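Local coordinates for MccF (Escherichia coli, PDB 4IIY), which confers self-immunity to microcin C7 and probably acts as a serine peptidase of the LD-carboxypeptidase (S66) family, at residues V57-R65 with S210-I218; I94-V105 with S124-I134. The protein carries 1 engineered substitution. One frame throughout, in Å; residues are numbered along the deposited sequence.

Contact 1: V57-R65 with S210-I218; sequences VTAKNRFFR and SINWNENKI. With 1EI (5'-O-(L-alpha-glutamylsulfamoyl)inosine), chain K.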
# COMPACT_ATOMS: atom_id res chain seq x y z
N VAL B 57 -23.32 5.14 -10.31
CA VAL B 57 -23.60 6.56 -10.57
C VAL B 57 -22.54 7.18 -11.49
O VAL B 57 -22.87 7.82 -12.49
CB VAL B 57 -23.70 7.37 -9.26
CG1 VAL B 57 -23.86 8.86 -9.54
CG2 VAL B 57 -24.85 6.86 -8.40
N THR B 58 -21.27 7.00 -11.16
CA THR B 58 -20.23 7.72 -11.88
C THR B 58 -19.87 7.12 -13.25
O THR B 58 -19.23 7.80 -14.05
CB THR B 58 -18.95 7.85 -11.04
OG1 THR B 58 -18.45 6.55 -10.73
CG2 THR B 58 -19.22 8.62 -9.75
N ALA B 59 -20.25 5.87 -13.49
CA ALA B 59 -20.08 5.22 -14.79
C ALA B 59 -21.41 4.58 -15.19
O ALA B 59 -21.48 3.41 -15.55
CB ALA B 59 -18.96 4.17 -14.75
N LYS B 60 -22.46 5.38 -15.13
CA LYS B 60 -23.82 4.85 -15.28
C LYS B 60 -24.11 4.30 -16.67
O LYS B 60 -24.85 3.34 -16.82
CB LYS B 60 -24.84 5.91 -14.88
CG LYS B 60 -26.26 5.38 -14.76
CD LYS B 60 -27.23 6.43 -14.20
CE LYS B 60 -28.61 5.82 -13.96
NZ LYS B 60 -29.55 6.78 -13.30
N ASN B 61 -23.52 4.89 -17.71
CA ASN B 61 -23.75 4.35 -19.05
C ASN B 61 -23.13 2.97 -19.19
O ASN B 61 -23.77 2.05 -19.71
CB ASN B 61 -23.22 5.31 -20.12
CG ASN B 61 -23.81 6.70 -20.00
OD1 ASN B 61 -24.99 6.88 -19.68
ND2 ASN B 61 -22.98 7.70 -20.25
N ARG B 62 -21.90 2.81 -18.71
CA ARG B 62 -21.24 1.52 -18.78
C ARG B 62 -21.97 0.49 -17.91
O ARG B 62 -22.10 -0.68 -18.28
CB ARG B 62 -19.77 1.64 -18.36
CG ARG B 62 -18.97 0.37 -18.63
CD ARG B 62 -17.51 0.57 -18.34
NE ARG B 62 -16.64 -0.56 -18.67
CZ ARG B 62 -15.79 -0.60 -19.69
NH1 ARG B 62 -15.72 0.40 -20.58
NH2 ARG B 62 -14.98 -1.64 -19.83
N PHE B 63 -22.44 0.93 -16.74
CA PHE B 63 -23.25 0.10 -15.86
C PHE B 63 -24.49 -0.43 -16.59
O PHE B 63 -24.76 -1.63 -16.60
CB PHE B 63 -23.61 0.91 -14.61
CG PHE B 63 -24.68 0.29 -13.73
CD1 PHE B 63 -24.58 -1.01 -13.26
CD2 PHE B 63 -25.77 1.06 -13.33
CE1 PHE B 63 -25.56 -1.54 -12.44
CE2 PHE B 63 -26.76 0.52 -12.50
CZ PHE B 63 -26.64 -0.78 -12.06
N PHE B 64 -25.23 0.46 -17.24
CA PHE B 64 -26.42 0.04 -17.98
C PHE B 64 -26.08 -0.92 -19.12
O PHE B 64 -26.82 -1.87 -19.38
CB PHE B 64 -27.19 1.25 -18.53
CG PHE B 64 -28.05 1.95 -17.50
CD1 PHE B 64 -28.12 1.51 -16.19
CD2 PHE B 64 -28.80 3.06 -17.87
CE1 PHE B 64 -28.92 2.16 -15.26
CE2 PHE B 64 -29.60 3.71 -16.94
CZ PHE B 64 -29.66 3.26 -15.64
N ARG B 65 -24.96 -0.69 -19.80
CA ARG B 65 -24.54 -1.62 -20.85
C ARG B 65 -24.23 -3.02 -20.28
O ARG B 65 -24.59 -4.03 -20.87
CB ARG B 65 -23.35 -1.06 -21.64
CG ARG B 65 -22.88 -1.96 -22.77
CD ARG B 65 -21.90 -1.25 -23.71
NE ARG B 65 -20.79 -0.64 -22.98
CZ ARG B 65 -20.61 0.67 -22.84
NH1 ARG B 65 -21.47 1.55 -23.37
NH2 ARG B 65 -19.57 1.11 -22.14
N SER B 210 -7.00 2.91 -22.00
CA SER B 210 -7.98 3.63 -21.21
C SER B 210 -8.80 4.55 -22.10
O SER B 210 -8.68 5.77 -22.03
CB SER B 210 -7.29 4.45 -20.12
OG SER B 210 -8.20 4.91 -19.14
N ILE B 211 -9.62 3.94 -22.96
CA ILE B 211 -10.57 4.65 -23.80
C ILE B 211 -11.88 3.86 -23.79
O ILE B 211 -11.95 2.76 -23.24
CB ILE B 211 -10.08 4.78 -25.26
CG1 ILE B 211 -9.95 3.40 -25.92
CG2 ILE B 211 -8.76 5.57 -25.33
CD1 ILE B 211 -9.75 3.47 -27.44
N ASN B 212 -12.90 4.45 -24.40
CA ASN B 212 -14.19 3.79 -24.56
C ASN B 212 -14.81 3.36 -23.22
O ASN B 212 -15.36 2.26 -23.10
CB ASN B 212 -14.06 2.58 -25.50
CG ASN B 212 -13.47 2.94 -26.85
OD1 ASN B 212 -13.48 4.10 -27.26
ND2 ASN B 212 -12.95 1.93 -27.54
N TRP B 213 -14.72 4.23 -22.23
CA TRP B 213 -15.15 3.88 -20.89
C TRP B 213 -16.67 3.98 -20.65
O TRP B 213 -17.33 2.96 -20.38
CB TRP B 213 -14.35 4.68 -19.85
CG TRP B 213 -14.80 4.44 -18.43
CD1 TRP B 213 -15.39 5.34 -17.61
CD2 TRP B 213 -14.70 3.21 -17.68
NE1 TRP B 213 -15.68 4.76 -16.40
CE2 TRP B 213 -15.27 3.45 -16.42
CE3 TRP B 213 -14.19 1.93 -17.96
CZ2 TRP B 213 -15.34 2.47 -15.42
CZ3 TRP B 213 -14.26 0.96 -16.97
CH2 TRP B 213 -14.83 1.23 -15.72
N ASN B 214 -17.24 5.18 -20.77
CA ASN B 214 -18.59 5.44 -20.26
C ASN B 214 -19.46 6.23 -21.24
O ASN B 214 -20.16 7.16 -20.83
CB ASN B 214 -18.49 6.16 -18.91
CG ASN B 214 -19.83 6.35 -18.21
OD1 ASN B 214 -20.66 5.45 -18.16
ND2 ASN B 214 -20.01 7.54 -17.64
N GLU B 215 -19.45 5.84 -22.51
CA GLU B 215 -20.33 6.47 -23.49
C GLU B 215 -21.05 5.42 -24.32
O GLU B 215 -20.68 4.24 -24.30
CB GLU B 215 -19.56 7.41 -24.41
CG GLU B 215 -18.83 8.52 -23.69
CD GLU B 215 -18.42 9.63 -24.62
OE1 GLU B 215 -19.09 9.79 -25.66
OE2 GLU B 215 -17.44 10.34 -24.32
N ASN B 216 -22.06 5.84 -25.06
CA ASN B 216 -22.83 4.90 -25.85
C ASN B 216 -22.01 4.21 -26.94
O ASN B 216 -22.18 3.03 -27.20
CB ASN B 216 -24.04 5.59 -26.48
CG ASN B 216 -24.82 4.67 -27.38
OD1 ASN B 216 -24.74 4.77 -28.60
ND2 ASN B 216 -25.52 3.72 -26.78
N LYS B 217 -21.13 4.98 -27.57
CA LYS B 217 -20.33 4.48 -28.68
C LYS B 217 -18.85 4.58 -28.37
O LYS B 217 -18.43 5.43 -27.60
CB LYS B 217 -20.61 5.29 -29.94
CG LYS B 217 -22.06 5.31 -30.36
CD LYS B 217 -22.26 6.27 -31.51
CE LYS B 217 -23.73 6.50 -31.79
NZ LYS B 217 -24.41 5.32 -32.39
N ILE B 218 -18.06 3.70 -28.98
CA ILE B 218 -16.61 3.82 -28.88
C ILE B 218 -16.14 5.11 -29.56
O ILE B 218 -16.77 5.58 -30.51
CB ILE B 218 -15.88 2.62 -29.50
CG1 ILE B 218 -16.15 2.53 -31.01
CG2 ILE B 218 -16.28 1.34 -28.80
CD1 ILE B 218 -15.35 1.45 -31.70
O6 1EI K . -12.69 6.85 -16.17
C6 1EI K . -12.19 5.76 -16.51
N1 1EI K . -11.67 5.58 -17.74
C2 1EI K . -11.13 4.41 -18.13
N3 1EI K . -11.08 3.33 -17.33
C5 1EI K . -12.17 4.62 -15.58
C4 1EI K . -11.57 3.38 -16.07
N7 1EI K . -12.58 4.37 -14.32
C8 1EI K . -12.26 3.09 -14.03
N9 1EI K . -11.67 2.51 -15.08
C1' 1EI K . -11.17 1.12 -15.15
O4' 1EI K . -11.94 0.24 -14.35
C2' 1EI K . -9.77 1.09 -14.57
O2' 1EI K . -8.81 1.30 -15.60
C3' 1EI K . -9.68 -0.30 -13.98
O3' 1EI K . -8.92 -1.14 -14.85
C4' 1EI K . -11.10 -0.82 -13.92
C5' 1EI K . -11.48 -1.29 -12.52
O5' 1EI K . -11.44 -0.20 -11.59
SBF 1EI K . -11.41 -0.51 -10.09
OAE 1EI K . -12.08 0.56 -9.38
OAF 1EI K . -12.09 -1.77 -9.93
NAQ 1EI K . -9.92 -0.64 -9.70
C 1EI K . -9.43 -1.04 -8.51
O 1EI K . -10.06 -1.40 -7.52
CA 1EI K . -7.93 -1.10 -8.40
N 1EI K . -7.31 -0.57 -9.60
CB 1EI K . -7.47 -0.35 -7.16
CG 1EI K . -6.29 -1.04 -6.50
CD 1EI K . -5.00 -0.70 -7.22
OE1 1EI K . -5.06 -0.24 -8.38
OE2 1EI K . -3.93 -0.88 -6.61
O HOH W 1 -16.75 7.09 -15.12
O HOH W 2 -12.75 0.71 -21.49
O HOH W 3 -18.06 3.32 -23.49
O HOH W 4 -23.44 1.39 -25.30
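R62 and W213 form the tight part of this contact. The arginine chain, extended from CG to NE, runs across the indole so that CD lies 3.6 Å from the centroid of the W213 six-membered ring, a CH-pi contact over the face. Its guanidinium continues over the rim of that face, the planes 20° apart, and R62 NH1 turns back in plane to a lone pair of W213 O at 3.0 Å. The opposite indole face carries the inosine base, with 1EI C5 3.4 Å above the W213 ring plane, over its centre, so the tryptophan is clamped between arginine and base. At the indole edge a water bridges T58 O and W213 NE1. N214, its CG anti to the backbone N (chi1 -174°), sends OD1 to the helix start, where R62 N donates to it at 3.0 Å. N61 ND2 answers with a nearly straight bond to N214 O of 2.9 Å.

The side holding R65 is looser and wetter. R65 NE is hydrogen-bonded to G173 O, R65 NH1 reaches E215 O at 3.0 Å on a bent path, and one water joins R65 NH1 to N216 O.

The 210-218 loop, between strands 205-206 and 225-226, lies against the start of helix 60-72. Helix 168-172 packs on both partners through I169 and P170, whose carbonyls also bind R62, and E174 forms a salt bridge with R62.

Contact 2: I94-V105 with S124-I134; sequences IKERAQEFNELV and SLLPFLDYDAI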
# COMPACT_ATOMS: atom_id res chain seq x y z
N ILE B 94 -18.99 2.54 5.88
CA ILE B 94 -18.48 1.19 6.07
C ILE B 94 -19.62 0.20 6.40
O ILE B 94 -19.76 -0.85 5.77
CB ILE B 94 -17.39 1.17 7.17
CG1 ILE B 94 -16.20 2.00 6.72
CG2 ILE B 94 -16.98 -0.27 7.49
CD1 ILE B 94 -15.16 2.22 7.80
N LYS B 95 -20.43 0.56 7.38
CA LYS B 95 -21.53 -0.32 7.78
C LYS B 95 -22.61 -0.49 6.72
O LYS B 95 -23.14 -1.59 6.55
CB LYS B 95 -22.12 0.14 9.11
CG LYS B 95 -21.17 -0.13 10.26
CD LYS B 95 -21.70 0.40 11.57
CE LYS B 95 -20.74 0.05 12.69
NZ LYS B 95 -21.16 0.66 13.98
N GLU B 96 -22.92 0.58 6.00
CA GLU B 96 -23.89 0.49 4.90
C GLU B 96 -23.41 -0.51 3.85
O GLU B 96 -24.19 -1.32 3.33
CB GLU B 96 -24.12 1.85 4.25
CG GLU B 96 -25.02 2.79 5.05
CD GLU B 96 -25.21 4.15 4.37
OE1 GLU B 96 -24.23 4.72 3.84
OE2 GLU B 96 -26.35 4.66 4.36
N ARG B 97 -22.12 -0.45 3.52
CA ARG B 97 -21.57 -1.33 2.50
C ARG B 97 -21.55 -2.78 2.96
O ARG B 97 -21.85 -3.70 2.19
CB ARG B 97 -20.19 -0.84 2.06
CG ARG B 97 -20.26 0.42 1.20
CD ARG B 97 -18.88 0.94 0.84
NE ARG B 97 -18.26 1.65 1.96
CZ ARG B 97 -16.98 1.55 2.30
NH1 ARG B 97 -16.15 0.76 1.63
NH2 ARG B 97 -16.53 2.26 3.33
N ALA B 98 -21.23 -3.01 4.23
CA ALA B 98 -21.28 -4.37 4.76
C ALA B 98 -22.71 -4.91 4.72
O ALA B 98 -22.93 -6.06 4.35
CB ALA B 98 -20.72 -4.43 6.16
N GLN B 99 -23.66 -4.06 5.08
CA GLN B 99 -25.07 -4.45 5.04
C GLN B 99 -25.51 -4.81 3.62
O GLN B 99 -26.25 -5.78 3.42
CB GLN B 99 -25.95 -3.30 5.55
CG GLN B 99 -25.78 -2.93 7.02
CD GLN B 99 -26.32 -1.54 7.36
OE1 GLN B 99 -27.10 -0.96 6.59
NE2 GLN B 99 -25.91 -1.01 8.50
N GLU B 100 -25.10 -4.01 2.65
CA GLU B 100 -25.48 -4.26 1.26
C GLU B 100 -25.06 -5.68 0.86
O GLU B 100 -25.82 -6.42 0.24
CB GLU B 100 -24.84 -3.25 0.32
CG GLU B 100 -25.29 -3.48 -1.13
CD GLU B 100 -24.58 -2.65 -2.18
OE1 GLU B 100 -23.34 -2.48 -2.10
OE2 GLU B 100 -25.28 -2.18 -3.11
N PHE B 101 -23.83 -6.03 1.20
CA PHE B 101 -23.30 -7.35 0.86
C PHE B 101 -24.04 -8.45 1.62
O PHE B 101 -24.46 -9.46 1.03
CB PHE B 101 -21.79 -7.40 1.16
CG PHE B 101 -21.13 -8.68 0.72
CD1 PHE B 101 -21.13 -9.80 1.55
CD2 PHE B 101 -20.51 -8.77 -0.52
CE1 PHE B 101 -20.52 -10.99 1.14
CE2 PHE B 101 -19.90 -9.95 -0.93
CZ PHE B 101 -19.90 -11.06 -0.10
N ASN B 102 -24.20 -8.26 2.92
CA ASN B 102 -24.86 -9.28 3.74
C ASN B 102 -26.28 -9.57 3.24
O ASN B 102 -26.72 -10.72 3.23
CB ASN B 102 -24.89 -8.87 5.22
CG ASN B 102 -23.53 -8.95 5.88
OD1 ASN B 102 -22.65 -9.68 5.45
ND2 ASN B 102 -23.35 -8.18 6.95
N GLU B 103 -26.98 -8.53 2.80
CA GLU B 103 -28.35 -8.70 2.33
C GLU B 103 -28.43 -9.59 1.09
O GLU B 103 -29.41 -10.32 0.90
CB GLU B 103 -28.99 -7.34 2.07
CG GLU B 103 -29.36 -6.61 3.35
CD GLU B 103 -30.00 -5.26 3.09
OE1 GLU B 103 -30.11 -4.88 1.91
OE2 GLU B 103 -30.38 -4.59 4.07
N LEU B 104 -27.39 -9.58 0.27
CA LEU B 104 -27.35 -10.49 -0.87
C LEU B 104 -27.10 -11.92 -0.41
O LEU B 104 -27.69 -12.86 -0.95
CB LEU B 104 -26.30 -10.04 -1.89
CG LEU B 104 -26.51 -8.65 -2.48
CD1 LEU B 104 -25.36 -8.31 -3.43
CD2 LEU B 104 -27.85 -8.52 -3.19
N VAL B 105 -26.24 -12.10 0.59
CA VAL B 105 -26.00 -13.43 1.15
C VAL B 105 -27.30 -14.03 1.71
O VAL B 105 -27.51 -15.24 1.62
CB VAL B 105 -24.91 -13.39 2.24
CG1 VAL B 105 -24.76 -14.76 2.91
CG2 VAL B 105 -23.58 -12.91 1.65
N SER B 124 -12.43 -2.25 4.57
CA SER B 124 -13.16 -1.72 5.73
C SER B 124 -14.31 -2.62 6.18
O SER B 124 -14.69 -2.61 7.35
CB SER B 124 -13.74 -0.35 5.44
OG SER B 124 -12.74 0.63 5.27
N LEU B 125 -14.89 -3.35 5.23
CA LEU B 125 -16.10 -4.12 5.50
C LEU B 125 -15.85 -5.38 6.31
O LEU B 125 -16.80 -5.93 6.88
CB LEU B 125 -16.77 -4.56 4.19
CG LEU B 125 -17.63 -3.58 3.41
CD1 LEU B 125 -16.85 -2.32 3.01
CD2 LEU B 125 -18.21 -4.27 2.19
N LEU B 126 -14.61 -5.85 6.34
CA LEU B 126 -14.33 -7.20 6.82
C LEU B 126 -14.80 -7.54 8.25
O LEU B 126 -15.27 -8.64 8.48
CB LEU B 126 -12.87 -7.57 6.58
CG LEU B 126 -12.52 -7.74 5.09
CD1 LEU B 126 -11.01 -7.83 4.89
CD2 LEU B 126 -13.22 -8.95 4.49
N PRO B 127 -14.68 -6.60 9.20
CA PRO B 127 -15.18 -6.94 10.54
C PRO B 127 -16.69 -7.11 10.62
O PRO B 127 -17.18 -7.62 11.64
CB PRO B 127 -14.75 -5.73 11.39
CG PRO B 127 -13.62 -5.10 10.62
CD PRO B 127 -14.00 -5.30 9.17
N PHE B 128 -17.42 -6.73 9.58
CA PHE B 128 -18.88 -6.59 9.64
C PHE B 128 -19.63 -7.56 8.74
O PHE B 128 -20.87 -7.55 8.70
CB PHE B 128 -19.27 -5.14 9.29
CG PHE B 128 -18.58 -4.12 10.14
CD1 PHE B 128 -18.95 -3.96 11.47
CD2 PHE B 128 -17.52 -3.36 9.64
CE1 PHE B 128 -18.30 -3.03 12.28
CE2 PHE B 128 -16.88 -2.43 10.44
CZ PHE B 128 -17.26 -2.26 11.76
N LEU B 129 -18.91 -8.40 8.00
CA LEU B 129 -19.57 -9.38 7.14
C LEU B 129 -20.12 -10.52 7.96
O LEU B 129 -19.55 -10.90 8.99
CB LEU B 129 -18.62 -9.93 6.07
CG LEU B 129 -18.03 -8.92 5.10
CD1 LEU B 129 -17.27 -9.67 4.01
CD2 LEU B 129 -19.13 -8.07 4.48
N ASP B 130 -21.22 -11.10 7.49
CA ASP B 130 -21.86 -12.18 8.23
C ASP B 130 -21.28 -13.51 7.78
O ASP B 130 -21.84 -14.20 6.92
CB ASP B 130 -23.38 -12.14 8.01
CG ASP B 130 -24.14 -13.01 8.99
OD1 ASP B 130 -23.54 -13.96 9.53
OD2 ASP B 130 -25.34 -12.74 9.20
N TYR B 131 -20.13 -13.87 8.36
CA TYR B 131 -19.41 -15.07 7.94
C TYR B 131 -20.23 -16.33 8.19
O TYR B 131 -20.19 -17.26 7.39
CB TYR B 131 -18.03 -15.15 8.59
CG TYR B 131 -17.19 -13.98 8.16
CD1 TYR B 131 -16.72 -13.90 6.86
CD2 TYR B 131 -16.92 -12.92 9.01
CE1 TYR B 131 -15.98 -12.82 6.42
CE2 TYR B 131 -16.19 -11.82 8.58
CZ TYR B 131 -15.72 -11.78 7.28
OH TYR B 131 -14.99 -10.69 6.83
N ASP B 132 -20.97 -16.37 9.29
CA ASP B 132 -21.80 -17.53 9.57
C ASP B 132 -22.85 -17.73 8.48
O ASP B 132 -23.12 -18.85 8.07
CB ASP B 132 -22.48 -17.40 10.94
CG ASP B 132 -21.51 -17.57 12.09
OD1 ASP B 132 -20.44 -18.19 11.89
OD2 ASP B 132 -21.83 -17.10 13.20
N ALA B 133 -23.43 -16.63 7.99
CA ALA B 133 -24.44 -16.72 6.94
C ALA B 133 -23.80 -17.16 5.62
O ALA B 133 -24.42 -17.89 4.84
CB ALA B 133 -25.17 -15.40 6.78
N ILE B 134 -22.57 -16.72 5.37
CA ILE B 134 -21.84 -17.14 4.17
C ILE B 134 -21.60 -18.64 4.20
O ILE B 134 -21.76 -19.33 3.19
CB ILE B 134 -20.51 -16.38 4.04
CG1 ILE B 134 -20.79 -14.90 3.77
CG2 ILE B 134 -19.65 -16.97 2.93
CD1 ILE B 134 -19.58 -14.00 3.86
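N102 grips the turn after F128 with both ends of its amide. N102 OD1 accepts from D130 N at 2.9 Å, the donor standing above the carbonyl plane, while N102 ND2 donates a hydrogen bond to F128 O at 3.1 Å, nearly in its own amide plane. Replacing N102 by an alanine would probably leave D130 N and F128 O without these mates and free the 128-130 turn to shift. Toward the start of helix 94-105 the first shell is apolar: A98 CB sits 3.5 Å from F128 CB, and I94 CG2 touches F128 CE2 at 3.7 Å. L125 CD1 lies over one face of the R97 guanidinium, 3.4 Å from NH1. Beside N102, L129 CD2 packs against F101 CD1, and at the far end V105 CG2 meets I134 CG1 at 4.0 Å.

D130, centre of an inverse gamma turn, is also the N-cap of helix 131-136. It turns its carboxylate away from its own N (chi1 -166°), and OD1 caps the helix by accepting from A133 N at 3.1 Å, from above the carboxylate plane. Strand 110-115 lies between the two segments in sequence, and its I113 backs F101 and V105.

Farther out, Y106 OH binds D130 OD2, and Y131 OH donates to L126 O at 2.6 Å. The second subunit closes the F128 end: its E280 pairs with R97 and accepts from S124 OG, and its D324 forms a salt bridge with K95.

Contacts 1 and 2 do not touch: their centres are 28 Å apart and their nearest atoms about 9 Å, and the chain passes through all of contact 2 between the two segments of contact 1. Contact 1 belongs to the ligand pocket, with W213 set against the hypoxanthine base of the ligand and its side chain about 9 Å from that of H338, a predicted charge-relay residue, and about 10 Å from that of A145, the engineered position of the predicted nucleophile. Contact 2 stands away from these sites, the R97 side chain about 11 Å from the ligand, and faces the second subunit, which contact 1 does not reach.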